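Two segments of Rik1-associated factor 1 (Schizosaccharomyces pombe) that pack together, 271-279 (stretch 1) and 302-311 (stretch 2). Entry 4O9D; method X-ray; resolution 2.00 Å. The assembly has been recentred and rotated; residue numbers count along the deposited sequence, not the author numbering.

Stretch 1 271-279: CLNFTTTQK
Stretch 2 (302-311) TFVWDSRKPD

Strand 271-276 runs roughly antiparallel to strand 302-306 (148° between N-to-C directions), but the axes approach no closer than 9.3 Å and no direct hydrogen bond crosses. Side chains meet across the gap, and two waters link the stretches; 482 Å² is buried between them, both sides summed. Nearest CA pairs set the register: Leu-272 CA to Ser-307 CA, 7.7 Å; Phe-274 CA to Pro-310 CA, 6.5 Å; Thr-276 CA to Phe-303 CA, 7.6 Å.

Stretch 1 is extended from Leu-272 to Thr-276, phi/psi near -135/150 (Thr-275 -121/147), so side chains alternate. Phe-303 to Trp-305 are extended too (phi -82 to -127, psi 139 to 146). Leu-272 (m, t) points toward stretch 2, its CD1 3.9 Å from Ser-307 CB; Asn-273 (chi1 p) points away.

Phe-274 (chi1 m, chi2 81°) is the centre of the contact. Its CD2 lies 3.3 Å from Trp-305 CG, over the indole face; the ring planes meet obliquely at 38°. Phe-274 CB sits 3.8 Å from the centroid of the Trp-305 six-membered ring, 11° off the normal, a CH-pi contact. Phe-274 CE2 reaches Pro-310 CB at 3.4 Å. A type I turn, Asp-306 to Lys-309, precedes this proline, closed by Lys-309 N to Asp-306 O (2.9 Å) and braced by the salt bridge from Arg-308 NH1 to Asp-306 OD2 (2.9 Å).

Thr-275 (p) points away, yet its backbone is bridged by water. Water 1 donates to Thr-275 O (3.1 Å) and accepts from Trp-305 NE1 (3.0 Å; Trp-305 chi1 m, chi2 -87°). Water 2 accepts from Thr-275 N (2.8 Å) and donates weakly to Pro-310 O (3.5 Å).

Thr-276 (t) places OG1 over one face of Phe-303 (m, 80°), 3.6 Å from Phe-303 CD1. Thr-276 OG1 accepts from Gln-278 N (3.1 Å, 170°) and donates to Gln-278 OE1 (3.0 Å), tying down the chain where the strand ends. Gln-278 (m, t, -64°) lays its CD 3.5 Å from Phe-303 CD1.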

# COMPACT_ATOMS: atom_id res chain seq x y z
N CYS A 271 -9.72 -7.05 19.51
CA CYS A 271 -10.47 -8.26 19.83
C CYS A 271 -9.55 -9.48 19.98
O CYS A 271 -9.69 -10.27 20.91
CB CYS A 271 -11.53 -8.51 18.77
SG CYS A 271 -13.00 -7.51 19.02
N LEU A 272 -8.62 -9.63 19.05
CA LEU A 272 -7.69 -10.76 19.07
C LEU A 272 -6.29 -10.24 18.84
O LEU A 272 -6.09 -9.19 18.20
CB LEU A 272 -8.02 -11.74 17.94
CG LEU A 272 -9.46 -12.22 17.74
CD1 LEU A 272 -9.62 -12.79 16.33
CD2 LEU A 272 -9.87 -13.25 18.79
N ASN A 273 -5.31 -10.94 19.37
CA ASN A 273 -3.93 -10.62 19.06
C ASN A 273 -3.12 -11.89 18.83
O ASN A 273 -3.44 -12.95 19.36
CB ASN A 273 -3.33 -9.83 20.19
CG ASN A 273 -3.25 -10.64 21.45
OD1 ASN A 273 -2.35 -11.49 21.59
ND2 ASN A 273 -4.20 -10.43 22.34
N PHE A 274 -2.06 -11.77 18.04
CA PHE A 274 -1.20 -12.89 17.71
C PHE A 274 0.23 -12.40 17.90
O PHE A 274 0.52 -11.20 17.72
CB PHE A 274 -1.40 -13.30 16.25
CG PHE A 274 -2.83 -13.50 15.87
CD1 PHE A 274 -3.63 -12.40 15.55
CD2 PHE A 274 -3.39 -14.77 15.85
CE1 PHE A 274 -4.96 -12.57 15.22
CE2 PHE A 274 -4.71 -14.96 15.51
CZ PHE A 274 -5.50 -13.86 15.19
N THR A 275 1.11 -13.31 18.25
CA THR A 275 2.50 -12.98 18.36
C THR A 275 3.30 -13.86 17.41
O THR A 275 2.95 -15.02 17.15
CB THR A 275 2.99 -13.16 19.79
OG1 THR A 275 2.93 -14.54 20.14
CG2 THR A 275 2.11 -12.38 20.73
N THR A 276 4.37 -13.30 16.89
CA THR A 276 5.20 -14.00 15.92
C THR A 276 6.63 -13.75 16.28
O THR A 276 6.95 -12.68 16.84
CB THR A 276 5.01 -13.42 14.51
OG1 THR A 276 5.92 -14.06 13.60
CG2 THR A 276 5.31 -11.95 14.51
N THR A 277 7.49 -14.67 15.89
CA THR A 277 8.93 -14.50 16.08
C THR A 277 9.58 -13.56 15.05
O THR A 277 10.74 -13.16 15.22
CB THR A 277 9.64 -15.86 16.01
OG1 THR A 277 9.20 -16.55 14.85
CG2 THR A 277 9.32 -16.67 17.24
N GLN A 278 8.86 -13.21 13.99
CA GLN A 278 9.38 -12.27 13.00
C GLN A 278 9.75 -10.94 13.63
O GLN A 278 8.95 -10.34 14.33
CB GLN A 278 8.33 -12.03 11.91
CG GLN A 278 8.00 -13.28 11.14
CD GLN A 278 6.75 -13.14 10.33
OE1 GLN A 278 5.67 -12.96 10.87
NE2 GLN A 278 6.90 -13.23 9.01
N LYS A 279 10.96 -10.48 13.36
CA LYS A 279 11.43 -9.25 13.96
C LYS A 279 11.01 -8.01 13.16
O LYS A 279 11.08 -6.90 13.67
CB LYS A 279 12.94 -9.30 14.12
CG LYS A 279 13.69 -9.16 12.82
CD LYS A 279 15.01 -9.92 12.87
CE LYS A 279 16.00 -9.38 11.85
NZ LYS A 279 17.39 -9.41 12.40
N THR A 302 5.65 -16.23 5.62
CA THR A 302 4.38 -15.70 6.11
C THR A 302 3.81 -16.66 7.14
O THR A 302 3.59 -17.85 6.82
CB THR A 302 3.35 -15.59 4.96
OG1 THR A 302 3.81 -14.65 3.98
CG2 THR A 302 1.98 -15.19 5.49
N PHE A 303 3.59 -16.18 8.36
CA PHE A 303 2.87 -16.97 9.36
C PHE A 303 1.36 -16.81 9.13
O PHE A 303 0.91 -15.73 8.79
CB PHE A 303 3.25 -16.54 10.79
CG PHE A 303 4.61 -17.06 11.24
CD1 PHE A 303 5.76 -16.44 10.85
CD2 PHE A 303 4.70 -18.19 12.04
CE1 PHE A 303 6.99 -16.89 11.25
CE2 PHE A 303 5.93 -18.67 12.44
CZ PHE A 303 7.08 -18.01 12.05
N VAL A 304 0.61 -17.90 9.30
CA VAL A 304 -0.85 -17.88 9.15
C VAL A 304 -1.53 -18.45 10.39
O VAL A 304 -1.06 -19.46 10.91
CB VAL A 304 -1.30 -18.69 7.97
CG1 VAL A 304 -2.83 -18.56 7.81
CG2 VAL A 304 -0.56 -18.23 6.70
N TRP A 305 -2.63 -17.82 10.83
CA TRP A 305 -3.38 -18.25 12.00
C TRP A 305 -4.85 -18.42 11.63
O TRP A 305 -5.39 -17.68 10.83
CB TRP A 305 -3.33 -17.20 13.13
CG TRP A 305 -2.01 -16.98 13.76
CD1 TRP A 305 -1.48 -17.68 14.81
CD2 TRP A 305 -1.04 -15.98 13.41
NE1 TRP A 305 -0.24 -17.19 15.12
CE2 TRP A 305 0.05 -16.14 14.29
CE3 TRP A 305 -1.00 -14.97 12.45
CZ2 TRP A 305 1.18 -15.32 14.24
CZ3 TRP A 305 0.13 -14.15 12.39
CH2 TRP A 305 1.20 -14.34 13.28
N ASP A 306 -5.48 -19.40 12.25
CA ASP A 306 -6.92 -19.54 12.24
C ASP A 306 -7.41 -18.76 13.43
O ASP A 306 -7.10 -19.10 14.57
CB ASP A 306 -7.26 -21.03 12.43
CG ASP A 306 -8.74 -21.30 12.55
OD1 ASP A 306 -9.55 -20.37 12.82
OD2 ASP A 306 -9.11 -22.47 12.37
N SER A 307 -8.17 -17.70 13.19
CA SER A 307 -8.52 -16.77 14.27
C SER A 307 -9.32 -17.45 15.40
O SER A 307 -9.42 -16.92 16.49
CB SER A 307 -9.31 -15.60 13.71
OG SER A 307 -10.47 -16.09 13.06
N ARG A 308 -9.88 -18.62 15.12
CA ARG A 308 -10.70 -19.33 16.10
C ARG A 308 -9.86 -20.23 17.01
O ARG A 308 -10.38 -20.81 17.97
CB ARG A 308 -11.75 -20.18 15.38
CG ARG A 308 -12.67 -19.37 14.49
CD ARG A 308 -13.39 -20.27 13.51
NE ARG A 308 -12.41 -21.01 12.71
CZ ARG A 308 -12.72 -21.90 11.79
NH1 ARG A 308 -11.76 -22.52 11.13
NH2 ARG A 308 -13.99 -22.19 11.53
N LYS A 309 -8.58 -20.35 16.67
CA LYS A 309 -7.57 -21.01 17.51
C LYS A 309 -6.26 -20.25 17.40
O LYS A 309 -5.28 -20.77 16.87
CB LYS A 309 -7.30 -22.43 17.04
CG LYS A 309 -8.45 -23.39 17.12
CD LYS A 309 -8.04 -24.72 16.48
CE LYS A 309 -9.08 -25.80 16.68
NZ LYS A 309 -9.04 -26.80 15.57
N PRO A 310 -6.22 -19.03 17.94
CA PRO A 310 -5.10 -18.11 17.70
C PRO A 310 -3.82 -18.48 18.45
O PRO A 310 -2.83 -17.78 18.31
CB PRO A 310 -5.65 -16.76 18.20
CG PRO A 310 -6.64 -17.12 19.25
CD PRO A 310 -7.23 -18.46 18.86
N ASP A 311 -3.85 -19.58 19.20
CA ASP A 311 -2.72 -19.96 20.07
C ASP A 311 -1.41 -20.19 19.32
O ASP A 311 -0.36 -19.67 19.72
CB ASP A 311 -3.09 -21.21 20.85
CG ASP A 311 -4.35 -21.04 21.66
OD1 ASP A 311 -4.75 -19.88 21.91
OD2 ASP A 311 -4.94 -22.06 22.06
O HOH W 1 1.70 -17.80 17.39
O HOH W 2 0.05 -15.90 18.75